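Long-range contacts in aminoglycoside N(3)-acetyltransferase, AAC(3)-IVa (Escherichia coli, PDB 6MN4), which transfers an acetyl group from acetyl-CoA to the 3-amino group of 2-deoxystreptamine aminoglycosides and thereby probably confers resistance to antibiotics such as gentamicin and apramycin: residues H102-A107 with R170-L175; L121-H126 with V183-N188. The protein carries 1 engineered substitution. One frame throughout, in Å; residues are numbered along the deposited sequence.

In the fold
The four segments alternate along the chain: 102-107, 121-126, 170-175, 183-188. Contact 1 and contact 2 therefore interleave, and their centres lie about 9 Å apart. Their later segments belong to the strands 168-176 and 179-187, which follow each other in the chain and pair as a two-stranded antiparallel sheet; Arg170 O to Tyr185 N and Cys172 O to Val183 N, each 2.9 Å, are probable hydrogen bonds between them. The earlier segments are the turn leading into strand 106-109 of the main mixed sheet and the loop before helix 131-137. Contact 1 reaches apramycin through Arg170 and His171, contact 2 through His126 and Glu187, so the same hairpin packs on the loops and lines the pocket.

Contact 1: H102-A107 with R170-L175; sequences HPFAFA and RHCTIL. With AM2 (apramycin), chain G.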
ATOM      1  N   HIS A 102     -14.892   4.853  -0.778  1.00 55.38           N
ATOM      2  CA  HIS A 102     -15.255   3.511  -1.208  1.00 62.12           C
ATOM      3  C   HIS A 102     -14.535   2.516  -0.307  1.00 54.60           C
ATOM      4  O   HIS A 102     -13.546   2.875   0.342  1.00 52.24           O
ATOM      5  CB  HIS A 102     -14.906   3.280  -2.694  1.00 58.12           C
ATOM      6  CG  HIS A 102     -13.473   3.541  -3.031  1.00 56.11           C
ATOM      7  ND1 HIS A 102     -12.462   2.659  -2.717  1.00 54.38           N
ATOM      8  CD2 HIS A 102     -12.881   4.585  -3.656  1.00 55.87           C
ATOM      9  CE1 HIS A 102     -11.308   3.151  -3.129  1.00 57.00           C
ATOM     10  NE2 HIS A 102     -11.534   4.320  -3.702  1.00 57.57           N
ATOM     11  N   PRO A 103     -15.012   1.265  -0.239  1.00 55.82           N
ATOM     12  CA  PRO A 103     -14.445   0.302   0.724  1.00 58.83           C
ATOM     13  C   PRO A 103     -12.937   0.147   0.662  1.00 61.55           C
ATOM     14  O   PRO A 103     -12.304  -0.073   1.702  1.00 63.08           O
ATOM     15  CB  PRO A 103     -15.145  -1.009   0.345  1.00 60.97           C
ATOM     16  CG  PRO A 103     -16.425  -0.586  -0.252  1.00 62.75           C
ATOM     17  CD  PRO A 103     -16.142   0.686  -0.988  1.00 58.92           C
ATOM     18  N   PHE A 104     -12.338   0.240  -0.522  1.00 60.29           N
ATOM     19  CA  PHE A 104     -10.901   0.045  -0.701  1.00 61.66           C
ATOM     20  C   PHE A 104     -10.151   1.368  -0.686  1.00 62.54           C
ATOM     21  O   PHE A 104      -9.248   1.600  -1.493  1.00 61.40           O
ATOM     22  CB  PHE A 104     -10.644  -0.721  -1.994  1.00 60.29           C
ATOM     23  CG  PHE A 104     -11.656  -1.799  -2.259  1.00 56.15           C
ATOM     24  CD1 PHE A 104     -11.664  -2.958  -1.503  1.00 56.64           C
ATOM     25  CD2 PHE A 104     -12.609  -1.647  -3.254  1.00 58.56           C
ATOM     26  CE1 PHE A 104     -12.598  -3.954  -1.741  1.00 61.80           C
ATOM     27  CE2 PHE A 104     -13.541  -2.639  -3.496  1.00 61.33           C
ATOM     28  CZ  PHE A 104     -13.537  -3.792  -2.738  1.00 61.70           C
ATOM     29  N   ALA A 105     -10.502   2.242   0.252  1.00 65.19           N
ATOM     30  CA  ALA A 105     -10.046   3.620   0.228  1.00 61.10           C
ATOM     31  C   ALA A 105      -8.568   3.734   0.586  1.00 52.01           C
ATOM     32  O   ALA A 105      -7.992   2.887   1.275  1.00 50.18           O
ATOM     33  CB  ALA A 105     -10.869   4.469   1.197  1.00 59.61           C
ATOM     34  N   PHE A 106      -7.959   4.809   0.098  1.00 47.39           N
ATOM     35  CA  PHE A 106      -6.659   5.287   0.540  1.00 43.17           C
ATOM     36  C   PHE A 106      -6.837   6.635   1.231  1.00 63.04           C
ATOM     37  O   PHE A 106      -7.897   7.266   1.158  1.00 61.69           O
ATOM     38  CB  PHE A 106      -5.688   5.429  -0.638  1.00 43.20           C
ATOM     39  CG  PHE A 106      -5.024   4.145  -1.053  1.00 46.47           C
ATOM     40  CD1 PHE A 106      -5.775   3.013  -1.335  1.00 48.34           C
ATOM     41  CD2 PHE A 106      -3.645   4.080  -1.197  1.00 48.90           C
ATOM     42  CE1 PHE A 106      -5.157   1.833  -1.730  1.00 50.50           C
ATOM     43  CE2 PHE A 106      -3.022   2.907  -1.596  1.00 43.40           C
ATOM     44  CZ  PHE A 106      -3.778   1.783  -1.863  1.00 44.99           C
ATOM     45  N   ALA A 107      -5.779   7.075   1.908  1.00 41.35           N
ATOM     46  CA  ALA A 107      -5.741   8.380   2.550  1.00 43.91           C
ATOM     47  C   ALA A 107      -4.536   9.157   2.040  1.00 40.59           C
ATOM     48  O   ALA A 107      -3.434   8.609   1.925  1.00 39.72           O
ATOM     49  CB  ALA A 107      -5.674   8.251   4.075  1.00 51.97           C
ATOM     50  N   ARG A 170     -14.776 -12.094  -5.332  1.00 65.74           N
ATOM     51  CA  ARG A 170     -14.794 -11.374  -4.071  1.00 64.64           C
ATOM     52  C   ARG A 170     -15.875 -10.303  -4.152  1.00 68.48           C
ATOM     53  O   ARG A 170     -16.298  -9.909  -5.240  1.00 72.08           O
ATOM     54  CB  ARG A 170     -13.424 -10.750  -3.767  1.00 62.38           C
ATOM     55  CG  ARG A 170     -12.303 -11.768  -3.605  1.00 55.35           C
ATOM     56  CD  ARG A 170     -12.438 -12.540  -2.302  1.00 55.39           C
ATOM     57  NE  ARG A 170     -12.024 -13.935  -2.432  1.00 60.44           N
ATOM     58  CZ  ARG A 170     -10.823 -14.392  -2.093  1.00 65.47           C
ATOM     59  NH1 ARG A 170      -9.912 -13.563  -1.604  1.00 67.61           N
ATOM     60  NH2 ARG A 170     -10.530 -15.676  -2.237  1.00 67.77           N
ATOM     61  N   HIS A 171     -16.334  -9.835  -2.993  1.00 76.06           N
ATOM     62  CA  HIS A 171     -17.441  -8.890  -2.974  1.00 77.39           C
ATOM     63  C   HIS A 171     -17.256  -7.856  -1.872  1.00 74.50           C
ATOM     64  O   HIS A 171     -16.480  -8.039  -0.932  1.00 77.61           O
ATOM     65  CB  HIS A 171     -18.786  -9.603  -2.793  1.00 81.02           C
ATOM     66  CG  HIS A 171     -19.093  -9.964  -1.374  1.00 85.76           C
ATOM     67  ND1 HIS A 171     -18.778 -11.193  -0.836  1.00 87.16           N
ATOM     68  CD2 HIS A 171     -19.698  -9.265  -0.384  1.00 86.83           C
ATOM     69  CE1 HIS A 171     -19.175 -11.235   0.424  1.00 88.53           C
ATOM     70  NE2 HIS A 171     -19.733 -10.076   0.724  1.00 88.00           N
ATOM     71  N   CYS A 172     -17.989  -6.756  -2.018  1.00 66.66           N
ATOM     72  CA  CYS A 172     -18.111  -5.722  -1.001  1.00 68.80           C
ATOM     73  C   CYS A 172     -19.555  -5.233  -1.023  1.00 70.76           C
ATOM     74  O   CYS A 172     -20.411  -5.797  -1.714  1.00 73.17           O
ATOM     75  CB  CYS A 172     -17.111  -4.585  -1.242  1.00 68.56           C
ATOM     76  SG  CYS A 172     -17.475  -3.571  -2.696  1.00 70.90           S
ATOM     77  N   THR A 173     -19.838  -4.176  -0.267  1.00 70.39           N
ATOM     78  CA  THR A 173     -21.177  -3.609  -0.272  1.00 75.60           C
ATOM     79  C   THR A 173     -21.094  -2.111  -0.043  1.00 80.15           C
ATOM     80  O   THR A 173     -20.216  -1.620   0.673  1.00 85.22           O
ATOM     81  CB  THR A 173     -22.080  -4.230   0.793  1.00 76.98           C
ATOM     82  OG1 THR A 173     -23.321  -3.519   0.833  1.00 86.95           O
ATOM     83  CG2 THR A 173     -21.433  -4.109   2.130  1.00 72.00           C
ATOM     84  N   ILE A 174     -22.024  -1.393  -0.663  1.00 80.98           N
ATOM     85  CA  ILE A 174     -22.139   0.049  -0.499  1.00 81.74           C
ATOM     86  C   ILE A 174     -23.589   0.377  -0.178  1.00 87.30           C
ATOM     87  O   ILE A 174     -24.387  -0.524   0.106  1.00 91.73           O
ATOM     88  CB  ILE A 174     -21.621   0.787  -1.751  1.00 82.64           C
ATOM     89  CG1 ILE A 174     -22.282   0.288  -3.045  1.00 83.14           C
ATOM     90  CG2 ILE A 174     -20.122   0.627  -1.868  1.00 78.12           C
ATOM     91  CD1 ILE A 174     -23.647   0.867  -3.358  1.00 87.54           C
ATOM     92  N   LEU A 175     -23.941   1.658  -0.211  1.00 84.15           N
ATOM     93  CA  LEU A 175     -25.309   2.102   0.048  1.00 93.70           C
ATOM     94  C   LEU A 175     -25.840   2.791  -1.205  1.00 98.58           C
ATOM     95  O   LEU A 175     -25.539   3.962  -1.451  1.00 99.26           O
ATOM     96  CB  LEU A 175     -25.367   3.023   1.263  1.00 89.68           C
ATOM     97  CG  LEU A 175     -25.742   2.305   2.560  1.00 88.53           C
ATOM     98  CD1 LEU A 175     -25.835   3.269   3.728  1.00 91.73           C
ATOM     99  CD2 LEU A 175     -27.050   1.564   2.381  1.00 88.84           C
TER
HETATM  100  CA1 AM2 G 301      -6.959 -10.468   1.954  0.96105.37           C
HETATM  101  CA2 AM2 G 301      -6.857 -11.954   1.595  0.96101.47           C
HETATM  102  CA3 AM2 G 301      -8.198 -12.536   1.129  0.96101.27           C
HETATM  103  CA4 AM2 G 301      -9.331 -12.183   2.041  0.96103.28           C
HETATM  104  CA5 AM2 G 301      -9.378 -10.656   2.316  0.96103.51           C
HETATM  105  CA6 AM2 G 301     -10.549 -10.295   3.136  0.96 98.48           C
HETATM  106  CA7 AM2 G 301     -11.815 -10.670   2.343  0.96100.62           C
HETATM  107  CA8 AM2 G 301     -11.895 -12.201   2.133  0.96101.33           C
HETATM  108  CA9 AM2 G 301     -13.440 -10.822   4.155  0.96101.98           C
HETATM  109  OA4 AM2 G 301      -8.098 -10.198   2.932  0.96107.45           O
HETATM  110  OA5 AM2 G 301     -10.638 -12.754   1.519  0.96101.22           O
HETATM  111  NA2 AM2 G 301      -5.882 -12.109   0.515  0.96 99.46           N
HETATM  112  NA7 AM2 G 301     -13.017 -10.113   2.954  0.96101.99           N
HETATM  113  OA6 AM2 G 301     -10.451 -11.053   4.355  0.96 94.06           O
HETATM  114  OA8 AM2 G 301     -12.873 -12.489   1.245  0.96106.16           O
HETATM  115  OA1 AM2 G 301      -7.237  -9.777   0.824  0.96103.23           O
HETATM  116  CB1 AM2 G 301     -13.786 -13.393   1.707  0.96112.44           C
HETATM  117  CB2 AM2 G 301     -13.165 -14.634   2.385  0.96117.17           C
HETATM  118  CB3 AM2 G 301     -14.187 -15.645   2.736  0.96117.72           C
HETATM  119  CB4 AM2 G 301     -15.588 -15.225   2.427  0.96117.84           C
HETATM  120  CB5 AM2 G 301     -15.745 -14.678   0.984  0.96117.42           C
HETATM  121  CB6 AM2 G 301     -16.970 -13.854   0.905  0.96118.98           C
HETATM  122  OB1 AM2 G 301     -14.637 -13.824   0.560  0.96113.82           O
HETATM  123  NB4 AM2 G 301     -16.493 -16.388   2.602  0.96117.68           N
HETATM  124  OB2 AM2 G 301     -12.218 -15.253   1.492  0.96118.74           O
HETATM  125  OB3 AM2 G 301     -14.087 -15.940   4.171  0.96116.22           O
HETATM  126  OB6 AM2 G 301     -16.617 -12.623   0.350  0.96119.19           O
HETATM  127  CC1 AM2 G 301      -6.359  -8.655   0.549  0.96 98.56           C
HETATM  128  CC2 AM2 G 301      -7.159  -7.790  -0.414  0.96 93.51           C
HETATM  129  CC3 AM2 G 301      -6.287  -6.635  -0.928  0.96 97.15           C
HETATM  130  CC4 AM2 G 301      -5.907  -5.693   0.198  0.96 98.05           C
HETATM  131  CC5 AM2 G 301      -5.673  -6.341   1.578  0.96 98.53           C
HETATM  132  CC6 AM2 G 301      -5.933  -7.860   1.788  0.96 99.53           C
HETATM  133  NC4 AM2 G 301      -4.677  -4.998  -0.212  0.96 99.83           N
HETATM  134  NC6 AM2 G 301      -4.680  -8.403   2.328  0.96101.63           N
HETATM  135  OC2 AM2 G 301      -7.591  -8.587  -1.488  0.96 87.46           O
HETATM  136  OC3 AM2 G 301      -7.012  -5.908  -1.889  0.96100.04           O
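Cys172 reaches from its strand into the corner between Pro103 and Phe104. Following it outward, Cys172 CB meets Phe104 CZ at 4.0 Å and lies 4.2 Å from Pro103 CG. One bond further, Cys172 SG approaches the same two side chains, 3.9 Å from Phe104 CZ and 4.0 Å from Pro103 CG. The thiol is placed there by a chi1 of 70°, which sets SG between the backbone N and the carbonyl carbon. Its line to the Phe104 centroid is tilted 59° off the ring normal, so this sulfur-aromatic contact is oblique.

The two residues it meets occupy the middle of a type I beta turn running from His102 to Ala105, just ahead of strand 106-109 of the central mixed sheet, whereas Cys172 belongs to the separate two-stranded hairpin of 168-176 and 179-187. Within the turn, Pro103 CB sits over the centre of one face of the Phe104 ring, and a weak hydrogen bond runs from Phe104 N to His102 ND1. Pro103 also uses its CD, which lies 4.1 Å from Ile174 CG2 where the side chains meet at a slant.

Earlier in the same strand, the hairpin lines the antibiotic pocket. His171 points away from the turn, and OB6 of apramycin lies close to its ring, approaching obliquely. Arg170 turns one guanidinium face to the ligand's OB2, while its NH1 forms a salt bridge with Asp189.

Contact 2: L121-H126 with V183-N188; sequences LPLPPH and VDYLEN. With AM2 (apramycin), chain G.
Leu123 and Pro125 both press against the Tyr185 ring, at different places along it. With chi1 at 60°, Tyr185 CG is flanked by both backbone branches, and the ring extends toward the proline-rich loop. The Leu123 side chain crosses that of Tyr185 at about a right angle, Leu123 CD2 meeting the ring obliquely, 3.8 Å from Tyr185 CD2, and also touching Val183 CG1. Farther out, Pro125 CD comes within 3.6 Å of Tyr185 CE1, again obliquely. A cis peptide precedes Pro124, whose CG packs 3.8 Å from Leu186 O.

Glu187 is extended at both chi1 (-171°) and chi2 (163°), which carries its carboxylate out to Pro125, whose CG and CD lie against Glu187 OE2. OE1 lies in plane at the edge of the Tyr185 ring; apramycin's OC2 is about equally near both oxygens. His126 has Pro125 CB over the centre of one imidazole face. The ligand's OC3 donates to Glu187 OE2 at 3.0 Å and hydrogen-bonds His126 NE2 at 2.7 Å, near the plane of that ring. A weak, less certain hydrogen bond runs to His126 NE2 from the ligand's NC4. Histidine and glutamate, carried by loop and hairpin, form part of the apramycin pocket of this Antibiotic_NAT enzyme, gripping OC3 between them.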
ATOM      1  N   LEU A 121     -15.740   3.866  -6.612  1.00 70.45           N
ATOM      2  CA  LEU A 121     -15.439   2.471  -6.312  1.00 66.67           C
ATOM      3  C   LEU A 121     -14.646   1.831  -7.447  1.00 69.97           C
ATOM      4  O   LEU A 121     -15.182   1.624  -8.546  1.00 74.43           O
ATOM      5  CB  LEU A 121     -16.734   1.696  -6.059  1.00 73.56           C
ATOM      6  CG  LEU A 121     -16.650   0.221  -5.656  1.00 70.10           C
ATOM      7  CD1 LEU A 121     -15.467  -0.041  -4.748  1.00 64.92           C
ATOM      8  CD2 LEU A 121     -17.943  -0.213  -4.984  1.00 72.75           C
ATOM      9  N   PRO A 122     -13.371   1.506  -7.227  1.00 64.54           N
ATOM     10  CA  PRO A 122     -12.593   0.825  -8.268  1.00 65.97           C
ATOM     11  C   PRO A 122     -12.807  -0.679  -8.195  1.00 67.73           C
ATOM     12  O   PRO A 122     -12.661  -1.291  -7.134  1.00 67.39           O
ATOM     13  CB  PRO A 122     -11.145   1.203  -7.937  1.00 77.79           C
ATOM     14  CG  PRO A 122     -11.159   1.595  -6.476  1.00 57.47           C
ATOM     15  CD  PRO A 122     -12.587   1.689  -5.997  1.00 59.44           C
ATOM     16  N   LEU A 123     -13.159  -1.268  -9.326  1.00 72.46           N
ATOM     17  CA  LEU A 123     -13.338  -2.713  -9.435  1.00 84.57           C
ATOM     18  C   LEU A 123     -12.437  -3.223 -10.548  1.00 90.15           C
ATOM     19  O   LEU A 123     -12.646  -2.859 -11.721  1.00 97.19           O
ATOM     20  CB  LEU A 123     -14.797  -3.068  -9.721  1.00 80.36           C
ATOM     21  CG  LEU A 123     -15.842  -2.579  -8.716  1.00 87.99           C
ATOM     22  CD1 LEU A 123     -17.185  -2.366  -9.400  1.00 85.44           C
ATOM     23  CD2 LEU A 123     -15.967  -3.557  -7.558  1.00 77.99           C
ATOM     24  N   PRO A 124     -11.423  -4.052 -10.257  1.00 79.71           N
ATOM     25  CA  PRO A 124     -10.995  -4.564  -8.948  1.00 78.16           C
ATOM     26  C   PRO A 124     -10.412  -3.480  -8.043  1.00 67.94           C
ATOM     27  O   PRO A 124     -10.122  -2.391  -8.535  1.00 64.22           O
ATOM     28  CB  PRO A 124      -9.924  -5.603  -9.319  1.00 81.92           C
ATOM     29  CG  PRO A 124     -10.222  -5.971 -10.734  1.00 84.26           C
ATOM     30  CD  PRO A 124     -10.681  -4.693 -11.354  1.00 85.23           C
ATOM     31  N   PRO A 125     -10.256  -3.773  -6.745  1.00 68.27           N
ATOM     32  CA  PRO A 125      -9.807  -2.732  -5.802  1.00 64.04           C
ATOM     33  C   PRO A 125      -8.526  -2.022  -6.203  1.00 63.96           C
ATOM     34  O   PRO A 125      -8.355  -0.842  -5.870  1.00 70.20           O
ATOM     35  CB  PRO A 125      -9.624  -3.515  -4.496  1.00 55.04           C
ATOM     36  CG  PRO A 125     -10.594  -4.631  -4.600  1.00 58.81           C
ATOM     37  CD  PRO A 125     -10.614  -5.023  -6.050  1.00 65.47           C
ATOM     38  N   HIS A 126      -7.620  -2.698  -6.905  1.00 64.03           N
ATOM     39  CA  HIS A 126      -6.352  -2.088  -7.279  1.00 64.15           C
ATOM     40  C   HIS A 126      -6.215  -2.047  -8.794  1.00 77.19           C
ATOM     41  O   HIS A 126      -5.185  -2.441  -9.353  1.00 80.73           O
ATOM     42  CB  HIS A 126      -5.202  -2.849  -6.621  1.00 61.72           C
ATOM     43  CG  HIS A 126      -5.412  -3.085  -5.158  1.00 61.86           C
ATOM     44  ND1 HIS A 126      -5.412  -2.062  -4.235  1.00 59.91           N
ATOM     45  CD2 HIS A 126      -5.658  -4.221  -4.462  1.00 64.98           C
ATOM     46  CE1 HIS A 126      -5.636  -2.558  -3.030  1.00 60.38           C
ATOM     47  NE2 HIS A 126      -5.786  -3.866  -3.141  1.00 63.65           N
ATOM     48  N   VAL A 183     -21.937  -5.965  -4.156  1.00 79.02           N
ATOM     49  CA  VAL A 183     -21.258  -5.741  -5.427  1.00 79.43           C
ATOM     50  C   VAL A 183     -20.256  -6.871  -5.615  1.00 74.73           C
ATOM     51  O   VAL A 183     -19.235  -6.927  -4.916  1.00 72.57           O
ATOM     52  CB  VAL A 183     -20.563  -4.373  -5.471  1.00 79.45           C
ATOM     53  CG1 VAL A 183     -19.822  -4.192  -6.791  1.00 67.44           C
ATOM     54  CG2 VAL A 183     -21.577  -3.254  -5.245  1.00 68.86           C
ATOM     55  N   ASP A 184     -20.540  -7.775  -6.551  1.00 71.54           N
ATOM     56  CA  ASP A 184     -19.664  -8.910  -6.812  1.00 68.67           C
ATOM     57  C   ASP A 184     -18.678  -8.572  -7.919  1.00 65.33           C
ATOM     58  O   ASP A 184     -19.057  -8.012  -8.952  1.00 67.54           O
ATOM     59  CB  ASP A 184     -20.473 -10.146  -7.195  1.00 68.41           C
ATOM     60  CG  ASP A 184     -21.509 -10.493  -6.166  1.00 70.87           C
ATOM     61  OD1 ASP A 184     -22.532  -9.784  -6.105  1.00 77.56           O
ATOM     62  OD2 ASP A 184     -21.299 -11.469  -5.417  1.00 71.92           O
ATOM     63  N   TYR A 185     -17.414  -8.924  -7.700  1.00 68.14           N
ATOM     64  CA  TYR A 185     -16.349  -8.695  -8.663  1.00 67.14           C
ATOM     65  C   TYR A 185     -15.400  -9.886  -8.616  1.00 67.47           C
ATOM     66  O   TYR A 185     -15.586 -10.826  -7.837  1.00 67.69           O
ATOM     67  CB  TYR A 185     -15.618  -7.379  -8.374  1.00 67.84           C
ATOM     68  CG  TYR A 185     -14.973  -7.322  -7.005  1.00 65.73           C
ATOM     69  CD1 TYR A 185     -13.641  -7.672  -6.829  1.00 65.22           C
ATOM     70  CD2 TYR A 185     -15.695  -6.915  -5.890  1.00 66.29           C
ATOM     71  CE1 TYR A 185     -13.045  -7.622  -5.581  1.00 65.04           C
ATOM     72  CE2 TYR A 185     -15.106  -6.861  -4.636  1.00 66.69           C
ATOM     73  CZ  TYR A 185     -13.780  -7.217  -4.488  1.00 65.74           C
ATOM     74  OH  TYR A 185     -13.185  -7.170  -3.247  1.00 63.96           O
ATOM     75  N   LEU A 186     -14.369  -9.849  -9.454  1.00 75.13           N
ATOM     76  CA  LEU A 186     -13.365 -10.907  -9.493  1.00 75.21           C
ATOM     77  C   LEU A 186     -12.001 -10.283  -9.237  1.00 69.72           C
ATOM     78  O   LEU A 186     -11.496  -9.522 -10.067  1.00 78.93           O
ATOM     79  CB  LEU A 186     -13.406 -11.651 -10.825  1.00 76.54           C
ATOM     80  CG  LEU A 186     -14.679 -12.483 -10.990  1.00 75.85           C
ATOM     81  CD1 LEU A 186     -15.401 -12.115 -12.277  1.00 84.41           C
ATOM     82  CD2 LEU A 186     -14.377 -13.974 -10.933  1.00 75.67           C
ATOM     83  N   GLU A 187     -11.415 -10.603  -8.090  1.00 66.83           N
ATOM     84  CA  GLU A 187     -10.146 -10.037  -7.664  1.00 72.18           C
ATOM     85  C   GLU A 187      -9.005 -11.013  -7.934  1.00 72.84           C
ATOM     86  O   GLU A 187      -9.203 -12.220  -8.095  1.00 79.11           O
ATOM     87  CB  GLU A 187     -10.191  -9.673  -6.174  1.00 76.81           C
ATOM     88  CG  GLU A 187      -8.994  -8.872  -5.677  1.00 86.22           C
ATOM     89  CD  GLU A 187      -9.244  -8.191  -4.349  1.00 97.71           C
ATOM     90  OE1 GLU A 187     -10.039  -8.719  -3.541  1.00100.67           O
ATOM     91  OE2 GLU A 187      -8.633  -7.128  -4.113  1.00102.82           O
ATOM     92  N   ASN A 188      -7.797 -10.464  -7.988  1.00 62.09           N
ATOM     93  CA  ASN A 188      -6.580 -11.245  -8.183  1.00 69.18           C
ATOM     94  C   ASN A 188      -5.776 -11.318  -6.885  1.00 71.97           C
ATOM     95  O   ASN A 188      -4.633 -10.862  -6.799  1.00 82.82           O
ATOM     96  CB  ASN A 188      -5.746 -10.632  -9.304  1.00 78.16           C
ATOM     97  CG  ASN A 188      -5.330  -9.203  -8.998  1.00 83.07           C
ATOM     98  OD1 ASN A 188      -6.173  -8.316  -8.850  1.00 82.14           O
ATOM     99  ND2 ASN A 188      -4.026  -8.980  -8.877  1.00 83.94           N
TER
HETATM  100  CA1 AM2 G 301      -6.959 -10.468   1.954  0.96105.37           C
HETATM  101  CA2 AM2 G 301      -6.857 -11.954   1.595  0.96101.47           C
HETATM  102  CA3 AM2 G 301      -8.198 -12.536   1.129  0.96101.27           C
HETATM  103  CA4 AM2 G 301      -9.331 -12.183   2.041  0.96103.28           C
HETATM  104  CA5 AM2 G 301      -9.378 -10.656   2.316  0.96103.51           C
HETATM  105  CA6 AM2 G 301     -10.549 -10.295   3.136  0.96 98.48           C
HETATM  106  CA7 AM2 G 301     -11.815 -10.670   2.343  0.96100.62           C
HETATM  107  CA8 AM2 G 301     -11.895 -12.201   2.133  0.96101.33           C
HETATM  108  CA9 AM2 G 301     -13.440 -10.822   4.155  0.96101.98           C
HETATM  109  OA4 AM2 G 301      -8.098 -10.198   2.932  0.96107.45           O
HETATM  110  OA5 AM2 G 301     -10.638 -12.754   1.519  0.96101.22           O
HETATM  111  NA2 AM2 G 301      -5.882 -12.109   0.515  0.96 99.46           N
HETATM  112  NA7 AM2 G 301     -13.017 -10.113   2.954  0.96101.99           N
HETATM  113  OA6 AM2 G 301     -10.451 -11.053   4.355  0.96 94.06           O
HETATM  114  OA8 AM2 G 301     -12.873 -12.489   1.245  0.96106.16           O
HETATM  115  OA1 AM2 G 301      -7.237  -9.777   0.824  0.96103.23           O
HETATM  116  CB1 AM2 G 301     -13.786 -13.393   1.707  0.96112.44           C
HETATM  117  CB2 AM2 G 301     -13.165 -14.634   2.385  0.96117.17           C
HETATM  118  CB3 AM2 G 301     -14.187 -15.645   2.736  0.96117.72           C
HETATM  119  CB4 AM2 G 301     -15.588 -15.225   2.427  0.96117.84           C
HETATM  120  CB5 AM2 G 301     -15.745 -14.678   0.984  0.96117.42           C
HETATM  121  CB6 AM2 G 301     -16.970 -13.854   0.905  0.96118.98           C
HETATM  122  OB1 AM2 G 301     -14.637 -13.824   0.560  0.96113.82           O
HETATM  123  NB4 AM2 G 301     -16.493 -16.388   2.602  0.96117.68           N
HETATM  124  OB2 AM2 G 301     -12.218 -15.253   1.492  0.96118.74           O
HETATM  125  OB3 AM2 G 301     -14.087 -15.940   4.171  0.96116.22           O
HETATM  126  OB6 AM2 G 301     -16.617 -12.623   0.350  0.96119.19           O
HETATM  127  CC1 AM2 G 301      -6.359  -8.655   0.549  0.96 98.56           C
HETATM  128  CC2 AM2 G 301      -7.159  -7.790  -0.414  0.96 93.51           C
HETATM  129  CC3 AM2 G 301      -6.287  -6.635  -0.928  0.96 97.15           C
HETATM  130  CC4 AM2 G 301      -5.907  -5.693   0.198  0.96 98.05           C
HETATM  131  CC5 AM2 G 301      -5.673  -6.341   1.578  0.96 98.53           C
HETATM  132  CC6 AM2 G 301      -5.933  -7.860   1.788  0.96 99.53           C
HETATM  133  NC4 AM2 G 301      -4.677  -4.998  -0.212  0.96 99.83           N
HETATM  134  NC6 AM2 G 301      -4.680  -8.403   2.328  0.96101.63           N
HETATM  135  OC2 AM2 G 301      -7.591  -8.587  -1.488  0.96 87.46           O
HETATM  136  OC3 AM2 G 301      -7.012  -5.908  -1.889  0.96100.04           O